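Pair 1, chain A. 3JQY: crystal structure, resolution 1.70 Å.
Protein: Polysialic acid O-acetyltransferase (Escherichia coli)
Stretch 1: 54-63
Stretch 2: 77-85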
# COMPACT_ATOMS: atom_id res chain seq x y z
N LYS A 54 15.18 19.89 -4.90
CA LYS A 54 16.26 19.57 -5.83
C LYS A 54 15.78 19.51 -7.28
O LYS A 54 14.69 19.03 -7.56
CB LYS A 54 16.89 18.23 -5.44
CG LYS A 54 17.57 18.25 -4.07
CD LYS A 54 17.45 16.91 -3.35
CE LYS A 54 17.97 15.76 -4.19
NZ LYS A 54 19.36 15.98 -4.65
N VAL A 55 16.60 20.02 -8.19
CA VAL A 55 16.36 19.84 -9.61
C VAL A 55 17.61 19.22 -10.23
O VAL A 55 18.74 19.65 -9.95
CB VAL A 55 15.97 21.15 -10.33
CG1 VAL A 55 17.04 22.20 -10.15
CG2 VAL A 55 15.72 20.90 -11.81
N GLN A 56 17.40 18.19 -11.03
CA GLN A 56 18.48 17.45 -11.67
C GLN A 56 18.19 17.41 -13.16
O GLN A 56 17.19 16.86 -13.59
CB GLN A 56 18.54 16.03 -11.11
CG GLN A 56 19.56 15.13 -11.78
CD GLN A 56 20.97 15.40 -11.30
OE1 GLN A 56 21.24 15.41 -10.10
NE2 GLN A 56 21.88 15.62 -12.24
N PHE A 57 19.08 18.00 -13.96
CA PHE A 57 18.95 17.96 -15.41
C PHE A 57 19.91 16.91 -15.95
O PHE A 57 21.12 17.13 -15.97
CB PHE A 57 19.32 19.32 -16.03
CG PHE A 57 18.35 20.44 -15.71
CD1 PHE A 57 17.12 20.53 -16.34
CD2 PHE A 57 18.71 21.44 -14.81
CE1 PHE A 57 16.25 21.57 -16.07
CE2 PHE A 57 17.84 22.48 -14.53
CZ PHE A 57 16.61 22.55 -15.17
N ASN A 58 19.38 15.77 -16.38
CA ASN A 58 20.18 14.73 -17.02
C ASN A 58 19.86 14.68 -18.51
O ASN A 58 19.48 13.63 -19.04
CB ASN A 58 19.91 13.36 -16.41
CG ASN A 58 20.47 13.20 -15.01
OD1 ASN A 58 21.43 13.86 -14.63
ND2 ASN A 58 19.87 12.31 -14.23
N GLY A 59 20.00 15.81 -19.18
CA GLY A 59 19.66 15.94 -20.58
C GLY A 59 19.71 17.39 -21.01
O GLY A 59 20.14 18.25 -20.24
N ASN A 60 19.26 17.67 -22.22
CA ASN A 60 19.37 19.00 -22.80
C ASN A 60 18.03 19.66 -23.09
O ASN A 60 17.03 18.98 -23.31
CB ASN A 60 20.17 18.92 -24.11
CG ASN A 60 21.46 18.15 -23.95
OD1 ASN A 60 22.17 18.30 -22.96
ND2 ASN A 60 21.78 17.32 -24.94
N ASN A 61 18.03 20.99 -23.11
CA ASN A 61 16.88 21.76 -23.57
C ASN A 61 15.62 21.46 -22.78
O ASN A 61 14.53 21.41 -23.35
CB ASN A 61 16.65 21.54 -25.06
CG ASN A 61 17.85 21.95 -25.89
OD1 ASN A 61 18.19 21.30 -26.88
ND2 ASN A 61 18.52 23.02 -25.48
N ASN A 62 15.78 21.27 -21.48
CA ASN A 62 14.65 21.08 -20.58
C ASN A 62 14.27 22.40 -19.94
O ASN A 62 15.07 23.32 -19.88
CB ASN A 62 15.02 20.09 -19.48
CG ASN A 62 15.42 18.74 -20.03
OD1 ASN A 62 16.59 18.35 -19.99
ND2 ASN A 62 14.45 18.01 -20.55
N LYS A 63 13.04 22.49 -19.45
CA LYS A 63 12.61 23.68 -18.73
C LYS A 63 11.77 23.35 -17.51
O LYS A 63 10.81 22.58 -17.58
CB LYS A 63 11.84 24.63 -19.65
CG LYS A 63 11.64 26.03 -19.05
CD LYS A 63 11.04 27.00 -20.06
CE LYS A 63 10.89 28.40 -19.47
NZ LYS A 63 10.29 29.34 -20.45
N VAL A 77 12.78 17.24 -8.74
CA VAL A 77 12.39 17.18 -10.14
C VAL A 77 13.57 16.69 -10.95
O VAL A 77 14.63 17.31 -10.96
CB VAL A 77 11.95 18.56 -10.68
CG1 VAL A 77 11.47 18.43 -12.10
CG2 VAL A 77 10.86 19.16 -9.80
N ILE A 78 13.40 15.55 -11.61
CA ILE A 78 14.48 14.96 -12.40
C ILE A 78 14.10 14.99 -13.87
O ILE A 78 13.01 14.55 -14.25
CB ILE A 78 14.78 13.52 -11.98
CG1 ILE A 78 15.16 13.48 -10.50
CG2 ILE A 78 15.89 12.94 -12.85
CD1 ILE A 78 15.35 12.08 -9.95
N PHE A 79 15.00 15.52 -14.69
CA PHE A 79 14.81 15.55 -16.14
C PHE A 79 15.70 14.51 -16.79
O PHE A 79 16.93 14.57 -16.66
CB PHE A 79 15.16 16.94 -16.70
CG PHE A 79 14.16 18.01 -16.34
CD1 PHE A 79 14.38 18.83 -15.25
CD2 PHE A 79 13.01 18.17 -17.10
CE1 PHE A 79 13.46 19.82 -14.92
CE2 PHE A 79 12.09 19.16 -16.77
CZ PHE A 79 12.31 19.98 -15.68
N ARG A 80 15.10 13.54 -17.47
CA ARG A 80 15.86 12.51 -18.19
C ARG A 80 15.69 12.72 -19.69
O ARG A 80 14.58 12.73 -20.20
CB ARG A 80 15.40 11.11 -17.78
CG ARG A 80 15.50 10.82 -16.29
CD ARG A 80 15.39 9.32 -16.03
NE ARG A 80 15.06 9.01 -14.64
CZ ARG A 80 15.93 9.04 -13.64
NH1 ARG A 80 17.19 9.39 -13.86
NH2 ARG A 80 15.52 8.74 -12.41
N GLY A 81 16.79 12.90 -20.40
CA GLY A 81 16.69 13.15 -21.82
C GLY A 81 16.34 14.61 -22.08
O GLY A 81 16.54 15.46 -21.21
N ASP A 82 15.80 14.88 -23.26
CA ASP A 82 15.72 16.24 -23.78
C ASP A 82 14.29 16.74 -23.97
O ASP A 82 13.35 15.95 -24.09
CB ASP A 82 16.43 16.33 -25.14
CG ASP A 82 17.82 15.73 -25.12
OD1 ASP A 82 18.44 15.65 -24.04
OD2 ASP A 82 18.30 15.34 -26.21
N ASN A 83 14.15 18.07 -24.01
CA ASN A 83 12.91 18.71 -24.42
C ASN A 83 11.74 18.42 -23.49
O ASN A 83 10.58 18.42 -23.93
CB ASN A 83 12.56 18.31 -25.85
CG ASN A 83 13.67 18.64 -26.84
OD1 ASN A 83 14.19 19.76 -26.85
ND2 ASN A 83 14.05 17.67 -27.66
N ASN A 84 12.04 18.16 -22.22
CA ASN A 84 11.01 18.02 -21.19
C ASN A 84 10.60 19.39 -20.65
O ASN A 84 11.36 20.35 -20.74
CB ASN A 84 11.52 17.17 -20.02
CG ASN A 84 11.91 15.77 -20.44
OD1 ASN A 84 11.05 14.93 -20.71
ND2 ASN A 84 13.20 15.50 -20.47
N TYR A 85 9.41 19.45 -20.05
CA TYR A 85 8.83 20.71 -19.58
C TYR A 85 8.01 20.41 -18.33
O TYR A 85 7.15 19.54 -18.35
CB TYR A 85 7.91 21.28 -20.67
CG TYR A 85 7.18 22.56 -20.33
CD1 TYR A 85 7.77 23.80 -20.52
CD2 TYR A 85 5.87 22.53 -19.85
CE1 TYR A 85 7.09 24.98 -20.23
CE2 TYR A 85 5.18 23.70 -19.56
CZ TYR A 85 5.80 24.91 -19.74
OH TYR A 85 5.10 26.07 -19.45
O HOH W 1 11.48 22.18 -23.02
O HOH W 2 13.09 22.33 -26.21

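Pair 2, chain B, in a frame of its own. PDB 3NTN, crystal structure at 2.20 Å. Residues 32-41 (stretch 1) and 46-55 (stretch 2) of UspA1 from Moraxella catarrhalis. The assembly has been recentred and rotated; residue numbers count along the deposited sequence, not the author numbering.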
# COMPACT_ATOMS: atom_id res chain seq x y z
N ASN B 32 -6.59 -32.96 -3.76
CA ASN B 32 -7.27 -31.72 -4.07
C ASN B 32 -8.78 -31.92 -4.32
O ASN B 32 -9.19 -32.77 -5.08
CB ASN B 32 -6.55 -31.04 -5.24
CG ASN B 32 -5.09 -30.63 -4.89
OD1 ASN B 32 -4.83 -30.06 -3.83
ND2 ASN B 32 -4.14 -30.91 -5.79
N GLU B 33 -9.61 -31.13 -3.67
CA GLU B 33 -11.06 -31.23 -3.80
C GLU B 33 -11.67 -29.92 -4.31
O GLU B 33 -11.72 -28.91 -3.56
CB GLU B 33 -11.61 -31.47 -2.41
CG GLU B 33 -12.72 -32.46 -2.35
CD GLU B 33 -13.21 -32.66 -0.91
OE1 GLU B 33 -14.45 -32.66 -0.70
OE2 GLU B 33 -12.35 -32.81 0.01
N ALA B 34 -12.17 -29.92 -5.54
CA ALA B 34 -12.85 -28.72 -6.07
C ALA B 34 -14.36 -28.90 -6.13
O ALA B 34 -14.89 -29.61 -6.95
CB ALA B 34 -12.28 -28.26 -7.45
N THR B 35 -15.05 -28.23 -5.24
CA THR B 35 -16.45 -28.52 -5.01
C THR B 35 -17.42 -27.48 -5.58
O THR B 35 -18.59 -27.80 -5.84
CB THR B 35 -16.64 -28.76 -3.53
OG1 THR B 35 -16.58 -30.18 -3.32
CG2 THR B 35 -17.93 -28.17 -3.03
N GLY B 36 -16.93 -26.27 -5.81
CA GLY B 36 -17.81 -25.22 -6.28
C GLY B 36 -18.03 -25.25 -7.78
O GLY B 36 -17.20 -25.73 -8.55
N THR B 37 -19.16 -24.72 -8.20
CA THR B 37 -19.40 -24.50 -9.60
C THR B 37 -18.29 -23.62 -10.20
O THR B 37 -17.93 -22.59 -9.64
CB THR B 37 -20.80 -23.93 -9.78
OG1 THR B 37 -21.75 -24.85 -9.23
CG2 THR B 37 -21.13 -23.68 -11.26
N ASP B 38 -17.68 -24.06 -11.30
CA ASP B 38 -16.61 -23.27 -11.92
C ASP B 38 -15.36 -23.11 -11.03
O ASP B 38 -14.59 -22.12 -11.19
CB ASP B 38 -17.11 -21.84 -12.32
CG ASP B 38 -18.38 -21.87 -13.16
OD1 ASP B 38 -18.55 -22.82 -13.92
OD2 ASP B 38 -19.20 -20.91 -13.08
N SER B 39 -15.18 -24.00 -10.04
CA SER B 39 -14.00 -23.88 -9.17
C SER B 39 -12.73 -24.47 -9.86
O SER B 39 -12.81 -25.22 -10.85
CB SER B 39 -14.23 -24.48 -7.79
OG SER B 39 -14.54 -25.85 -7.91
N THR B 40 -11.57 -24.08 -9.37
CA THR B 40 -10.34 -24.48 -10.02
C THR B 40 -9.23 -24.72 -9.01
O THR B 40 -8.94 -23.88 -8.16
CB THR B 40 -9.85 -23.40 -11.03
OG1 THR B 40 -10.81 -23.20 -12.05
CG2 THR B 40 -8.55 -23.80 -11.68
N ILE B 41 -8.59 -25.87 -9.11
CA ILE B 41 -7.33 -26.05 -8.39
C ILE B 41 -6.26 -26.36 -9.41
O ILE B 41 -6.40 -27.27 -10.21
CB ILE B 41 -7.43 -27.10 -7.30
CG1 ILE B 41 -8.49 -26.68 -6.27
CG2 ILE B 41 -6.06 -27.35 -6.63
CD1 ILE B 41 -9.03 -27.81 -5.46
N LYS B 46 -3.62 -31.03 -0.85
CA LYS B 46 -4.54 -30.76 0.26
C LYS B 46 -5.35 -29.44 0.08
O LYS B 46 -5.76 -28.82 1.05
CB LYS B 46 -3.75 -30.72 1.55
CG LYS B 46 -4.29 -31.52 2.65
CD LYS B 46 -3.11 -31.78 3.62
CE LYS B 46 -3.07 -30.89 4.87
NZ LYS B 46 -1.63 -30.57 5.28
N ASN B 47 -5.57 -29.02 -1.16
CA ASN B 47 -6.38 -27.82 -1.46
C ASN B 47 -7.89 -28.11 -1.52
O ASN B 47 -8.32 -29.19 -1.95
CB ASN B 47 -5.96 -27.16 -2.76
CG ASN B 47 -4.52 -26.67 -2.75
OD1 ASN B 47 -4.17 -25.79 -1.98
ND2 ASN B 47 -3.68 -27.24 -3.60
N GLN B 48 -8.67 -27.13 -1.07
CA GLN B 48 -10.11 -27.11 -1.29
C GLN B 48 -10.50 -25.86 -2.06
O GLN B 48 -9.80 -24.84 -2.02
CB GLN B 48 -10.87 -27.16 0.02
CG GLN B 48 -10.58 -28.40 0.83
CD GLN B 48 -11.21 -28.32 2.19
OE1 GLN B 48 -12.12 -27.50 2.42
NE2 GLN B 48 -10.74 -29.17 3.10
N ALA B 49 -11.58 -25.98 -2.82
CA ALA B 49 -12.19 -24.86 -3.44
C ALA B 49 -13.71 -25.09 -3.49
O ALA B 49 -14.28 -25.55 -4.47
CB ALA B 49 -11.58 -24.58 -4.82
N THR B 50 -14.36 -24.76 -2.39
CA THR B 50 -15.81 -24.86 -2.31
C THR B 50 -16.56 -23.65 -2.91
O THR B 50 -17.76 -23.74 -3.13
CB THR B 50 -16.29 -25.11 -0.90
OG1 THR B 50 -16.03 -23.94 -0.11
CG2 THR B 50 -15.57 -26.38 -0.26
N GLY B 51 -15.91 -22.53 -3.19
CA GLY B 51 -16.68 -21.43 -3.71
C GLY B 51 -16.96 -21.41 -5.20
O GLY B 51 -16.12 -21.91 -6.00
N LYS B 52 -18.09 -20.81 -5.59
CA LYS B 52 -18.28 -20.54 -7.04
C LYS B 52 -17.13 -19.67 -7.62
O LYS B 52 -16.81 -18.64 -7.06
CB LYS B 52 -19.66 -19.97 -7.41
CG LYS B 52 -20.79 -20.50 -6.56
CD LYS B 52 -22.14 -20.35 -7.26
CE LYS B 52 -23.32 -20.34 -6.29
NZ LYS B 52 -23.01 -20.88 -4.92
N GLY B 53 -16.48 -20.16 -8.70
CA GLY B 53 -15.51 -19.41 -9.47
C GLY B 53 -14.21 -19.19 -8.71
O GLY B 53 -13.42 -18.28 -9.04
N SER B 54 -13.97 -20.04 -7.72
CA SER B 54 -12.83 -19.93 -6.88
C SER B 54 -11.55 -20.55 -7.49
O SER B 54 -11.56 -21.25 -8.49
CB SER B 54 -13.12 -20.57 -5.50
OG SER B 54 -13.35 -21.97 -5.63
N PHE B 55 -10.42 -20.25 -6.88
CA PHE B 55 -9.18 -20.66 -7.42
C PHE B 55 -8.21 -20.86 -6.26
O PHE B 55 -8.07 -19.98 -5.43
CB PHE B 55 -8.64 -19.62 -8.40
CG PHE B 55 -7.28 -19.96 -8.93
CD1 PHE B 55 -7.12 -20.83 -10.00
CD2 PHE B 55 -6.13 -19.45 -8.30
CE1 PHE B 55 -5.78 -21.19 -10.50
CE2 PHE B 55 -4.82 -19.78 -8.76
CZ PHE B 55 -4.65 -20.66 -9.87
O HOH W 3 -12.02 -21.13 -11.22

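Pair 1 and pair 2 each set two parallel strands side by side in register, then carry both chains side by side through a loop; 14 central residues superpose with an RMSD of 0.9 Å. In pair 1, the axes of strands 54-58 and 77-80 approach to 4.8 Å, their N-to-C directions 4° apart. The closest matches are Gln A56 with Glu B33 and Phe A79 with Ala B49, each 0.3 Å apart at CA.

The strand ladders correspond. Gln A56 N donates to Val A77 O (2.9 Å) as Glu B33 N does to Asn B47 O (2.9 Å), and Phe A79 N donates to Gln A56 O (2.8 Å) as Ala B49 N does to Glu B33 O (3.0 Å). The next rung joins Asn A58 N to Phe A79 O (2.7 Å) in pair 1 and Thr B35 N to Ala B49 O (2.9 Å) in pair 2, where Ala B49 O also accepts from Gly B36 N (3.1 Å). Gly A59 N stays 4.2 Å from Phe A79 O.

Gly A59 and Gly B36 match, and at both a CB would point toward the other stretch and clash, with Gly A81 O in pair 1 and with Gly B51 O and Thr B50 O in pair 2. In the loop, Asn A83 N donates to Asn A60 O (3.1 Å), matched by Gly B53 N to Thr B37 O (3.0 Å). Asn A61 and Asp B38, like Asn A83 and Gly B53, all have positive phi, which by itself favours the glycine at Gly B53. Asp A82 adds a side-chain link, its OD1 accepting from Asn A60 N (2.8 Å); the matching Lys B52 instead leads its end away.

The side chains that fill the strand face of Phe A57 and Phe A79 differ in bulk. In pair 1 the Phe A57 and Phe A79 rings lie nearly parallel (12°) but slid apart, centroids 5.0 Å from each other, while Asn A62 CB covers one face of Phe A79, 4.0 Å from the ring centroid, and Val A55 CG2 meets its edge at CE1 (4.0 Å). Pair 2 has alanines at both phenylalanine positions. There Ser B39, matching Asn A62, brings its CB to 4.0 Å from Ala B49 CB, and Ile B41 CG1 approaches that same CB at 4.0 Å. The serines also brace their own turns: Ser B39 OG donates to Gly B36 O (2.7 Å) and Ser B54 OG to Gly B51 O (2.8 Å). Asn A84, matching Ser B54, likewise reaches back within its stretch, from ND2 to Arg A80 O (3.1 Å).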